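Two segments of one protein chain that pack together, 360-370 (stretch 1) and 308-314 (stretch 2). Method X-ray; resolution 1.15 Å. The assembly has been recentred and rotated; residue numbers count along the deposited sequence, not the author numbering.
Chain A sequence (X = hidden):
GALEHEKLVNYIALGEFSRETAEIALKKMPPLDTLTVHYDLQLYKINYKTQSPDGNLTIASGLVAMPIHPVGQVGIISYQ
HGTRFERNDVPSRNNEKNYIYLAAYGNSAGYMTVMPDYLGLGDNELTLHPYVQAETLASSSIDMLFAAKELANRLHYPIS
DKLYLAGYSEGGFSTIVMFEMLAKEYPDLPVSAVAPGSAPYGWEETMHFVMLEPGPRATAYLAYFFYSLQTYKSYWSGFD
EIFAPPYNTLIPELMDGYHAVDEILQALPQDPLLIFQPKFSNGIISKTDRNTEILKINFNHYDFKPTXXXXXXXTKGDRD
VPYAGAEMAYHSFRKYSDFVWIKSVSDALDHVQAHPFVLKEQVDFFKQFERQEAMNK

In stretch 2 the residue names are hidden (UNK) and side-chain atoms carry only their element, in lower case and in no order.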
# COMPACT_ATOMS: atom_id res chain seq x y z
N LYS A 360 -0.50 5.52 -14.01
CA LYS A 360 -0.27 5.32 -15.45
C LYS A 360 1.13 4.74 -15.69
O LYS A 360 1.29 3.81 -16.49
CB LYS A 360 -0.47 6.64 -16.20
CG LYS A 360 -0.27 6.57 -17.71
CD LYS A 360 -1.07 5.52 -18.39
CE LYS A 360 -1.11 5.73 -19.94
NZ LYS A 360 0.15 6.34 -20.47
N GLU A 361 2.12 5.28 -14.99
CA GLU A 361 3.47 4.74 -15.09
C GLU A 361 3.56 3.30 -14.64
O GLU A 361 4.31 2.51 -15.23
CB GLU A 361 4.47 5.58 -14.32
CG GLU A 361 4.62 7.03 -14.79
CD GLU A 361 5.12 7.21 -16.22
OE1 GLU A 361 5.83 6.34 -16.76
OE2 GLU A 361 4.81 8.28 -16.80
N GLN A 362 2.85 2.95 -13.57
CA GLN A 362 2.86 1.57 -13.09
C GLN A 362 2.31 0.62 -14.15
O GLN A 362 2.93 -0.39 -14.46
CB GLN A 362 2.04 1.44 -11.79
CG GLN A 362 2.69 2.16 -10.62
CD GLN A 362 1.77 2.28 -9.42
OE1 GLN A 362 0.55 2.37 -9.54
NE2 GLN A 362 2.34 2.28 -8.22
N VAL A 363 1.15 0.95 -14.70
CA VAL A 363 0.56 0.12 -15.76
C VAL A 363 1.51 -0.05 -16.95
O VAL A 363 1.72 -1.14 -17.46
CB VAL A 363 -0.82 0.68 -16.26
CG1 VAL A 363 -1.34 -0.16 -17.47
CG2 VAL A 363 -1.84 0.73 -15.13
N ASP A 364 2.11 1.06 -17.36
CA ASP A 364 3.03 1.03 -18.51
C ASP A 364 4.26 0.16 -18.23
O ASP A 364 4.75 -0.55 -19.11
CB ASP A 364 3.44 2.43 -18.91
CG ASP A 364 2.34 3.20 -19.60
OD1 ASP A 364 1.37 2.61 -20.09
OD2 ASP A 364 2.50 4.44 -19.69
N PHE A 365 4.78 0.24 -17.01
CA PHE A 365 5.90 -0.59 -16.60
C PHE A 365 5.54 -2.08 -16.65
O PHE A 365 6.30 -2.89 -17.19
CB PHE A 365 6.35 -0.20 -15.20
CG PHE A 365 7.64 -0.80 -14.75
CD1 PHE A 365 8.84 -0.47 -15.37
CD2 PHE A 365 7.68 -1.67 -13.68
CE1 PHE A 365 10.04 -0.99 -14.91
CE2 PHE A 365 8.86 -2.21 -13.22
CZ PHE A 365 10.06 -1.85 -13.84
N PHE A 366 4.38 -2.43 -16.14
CA PHE A 366 3.95 -3.81 -16.16
C PHE A 366 3.73 -4.32 -17.58
O PHE A 366 4.13 -5.44 -17.92
CB PHE A 366 2.68 -4.00 -15.32
CG PHE A 366 2.90 -3.72 -13.85
CD1 PHE A 366 4.18 -3.73 -13.29
CD2 PHE A 366 1.83 -3.40 -13.03
CE1 PHE A 366 4.37 -3.48 -11.96
CE2 PHE A 366 2.02 -3.15 -11.67
CZ PHE A 366 3.29 -3.18 -11.14
N LYS A 367 3.18 -3.48 -18.43
CA LYS A 367 3.00 -3.87 -19.83
C LYS A 367 4.34 -4.17 -20.52
O LYS A 367 4.44 -5.11 -21.32
CB LYS A 367 2.23 -2.79 -20.58
CG LYS A 367 0.74 -2.74 -20.23
CD LYS A 367 -0.02 -3.88 -20.92
CE LYS A 367 -1.37 -4.13 -20.29
NZ LYS A 367 -2.00 -5.37 -20.85
N GLN A 368 5.38 -3.40 -20.18
CA GLN A 368 6.70 -3.62 -20.72
C GLN A 368 7.18 -5.02 -20.40
O GLN A 368 7.73 -5.70 -21.26
CB GLN A 368 7.68 -2.58 -20.19
CG GLN A 368 9.10 -2.75 -20.70
CD GLN A 368 10.05 -1.70 -20.19
OE1 GLN A 368 9.65 -0.60 -19.78
NE2 GLN A 368 11.35 -2.02 -20.22
N PHE A 369 6.96 -5.47 -19.17
CA PHE A 369 7.40 -6.78 -18.74
C PHE A 369 6.42 -7.90 -19.06
O PHE A 369 6.83 -9.06 -19.13
CB PHE A 369 7.92 -6.73 -17.30
CG PHE A 369 9.18 -5.95 -17.22
CD1 PHE A 369 10.35 -6.51 -17.71
CD2 PHE A 369 9.18 -4.60 -16.86
CE1 PHE A 369 11.50 -5.76 -17.78
CE2 PHE A 369 10.34 -3.86 -16.91
CZ PHE A 369 11.50 -4.45 -17.37
N GLU A 370 5.17 -7.55 -19.33
CA GLU A 370 4.21 -8.52 -19.85
C GLU A 370 4.64 -9.03 -21.23
O GLU A 370 4.49 -10.22 -21.52
CB GLU A 370 2.83 -7.84 -19.97
CG GLU A 370 1.74 -8.76 -20.49
CD GLU A 370 0.32 -8.14 -20.42
OE1 GLU A 370 0.18 -6.94 -20.14
OE2 GLU A 370 -0.66 -8.87 -20.64
N UNK A 308 13.14 -9.10 -9.40
CA UNK A 308 12.32 -8.69 -10.54
C UNK A 308 12.67 -7.26 -10.88
O UNK A 308 13.15 -6.51 -10.02
c UNK A 308 10.84 -8.77 -10.19
N UNK A 309 12.40 -6.86 -12.13
CA UNK A 309 12.51 -5.45 -12.48
C UNK A 309 11.73 -4.57 -11.51
O UNK A 309 10.59 -4.91 -11.14
c UNK A 309 11.89 -5.40 -13.89
c UNK A 309 12.02 -7.71 -13.27
c UNK A 309 12.10 -6.77 -14.43
N UNK A 310 12.34 -3.45 -11.15
CA UNK A 310 11.86 -2.58 -10.09
C UNK A 310 11.87 -1.13 -10.53
O UNK A 310 12.92 -0.60 -10.92
c UNK A 310 12.73 -2.77 -8.84
c UNK A 310 13.54 -2.10 -6.58
c UNK A 310 12.46 -1.88 -7.64
c UNK A 310 11.06 -2.15 -7.07
N UNK A 311 10.71 -0.48 -10.40
CA UNK A 311 10.55 0.92 -10.73
C UNK A 311 10.10 1.68 -9.48
O UNK A 311 9.03 1.42 -8.99
c UNK A 311 9.12 2.57 -12.14
c UNK A 311 7.93 2.68 -13.08
c UNK A 311 10.30 3.35 -12.67
c UNK A 311 9.50 1.12 -11.83
N UNK A 312 10.89 2.64 -9.01
CA UNK A 312 10.49 3.50 -7.90
C UNK A 312 9.94 4.76 -8.55
O UNK A 312 10.70 5.55 -9.12
c UNK A 312 13.60 3.18 -5.53
c UNK A 312 11.70 1.49 -5.97
c UNK A 312 11.68 3.83 -6.99
c UNK A 312 12.55 2.66 -6.54
N UNK A 313 8.62 4.95 -8.51
CA UNK A 313 7.99 6.04 -9.23
C UNK A 313 7.20 6.95 -8.27
O UNK A 313 6.39 6.47 -7.47
c UNK A 313 7.14 5.52 -10.41
c UNK A 313 6.16 4.39 -9.99
c UNK A 313 6.42 6.66 -11.11
N UNK A 314 7.42 8.25 -8.40
CA UNK A 314 6.83 9.23 -7.51
C UNK A 314 6.85 10.60 -8.14
O UNK A 314 6.84 10.72 -9.37

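Position 308 carries a single side-chain carbon, bonded to CA and ending there. It lies out of reach of the helix formed by residues 360-370. One carbon and nothing more is alanine, so this is Ala308, a small apolar residue that fits a buried site in the loop before the strand.

At position 309 there are three side-chain carbons, and the last of them closes a ring onto the backbone N. One ring carbon sits 3.6 Å from CE1 of Phe369, over the face of that aromatic ring. A ring that includes the backbone nitrogen identifies proline, Pro309. The carbon over Phe369 is CG, 3.7 Å from the ring centroid and 18° off its normal, a CH-pi contact in which a compact aliphatic ring meets the flat aromatic surface. The same residue also meets Phe365: its CB lies 4.0 Å from Phe365 CZ, and its backbone O is 3.8 Å from Phe365 CE2, at the ring edge. With phi near -51°, as its closed ring favours, it leads into the strand.

Position 310 has four carbons in a chain that forks at the second. Its CA-to-CB bond points away from the helix, and its closest contact with stretch 1 is made by the backbone, C lying 3.8 Å from CZ of Phe365. A fork at the second carbon means leucine, Leu310, a buried apolar side chain directed to the other side of the strand.

Position 311 shows the same four carbons and the same fork, but here CB points toward the helix. That atom lies 3.6 Å from Phe365 CZ and only 8° off the ring normal, 3.5 Å from the centroid. This is again leucine. Leu311 sets its CB over the phenyl face in a CH-pi contact, while its CD2 reaches to 4.2 Å from the backbone O of Glu361.

At position 312 the four carbons, forked at the second, are out of reach of the helix. They too make a leucine, Leu312, whose apolar bulk suits its buried place.

Position 313 has one carbon bearing two more, so the branching comes at CB itself. One branch lies 3.9 Å from Glu361 CB, the other 4.2 Å from Gln362 CG. This is valine, Val313; its CG2 meets Glu361 and its CG1 meets Gln362, so a short, wide side chain touches two neighbouring helix residues through their aliphatic portions.

Position 314 has no side-chain atoms and makes no contact with the helix, so this is glycine, Gly314. Its phi/psi of -160°/-152° is a conformation that glycine, having no CB, adopts more easily than other residues; the helix does not crowd the site.

The contact follows from matching repeats. The strand runs nearly antiparallel to the helix, at 162°, and its alternate residues Pro309, Leu311 and Val313 pair in register with Phe369, Phe365 and Glu361, spaced one helical turn apart. No hydrogen bond crosses between the stretches; apolar packing, with two phenyl faces each covered by an aliphatic carbon, makes the contact.

Stretch 2 (308-314) APLLLVG
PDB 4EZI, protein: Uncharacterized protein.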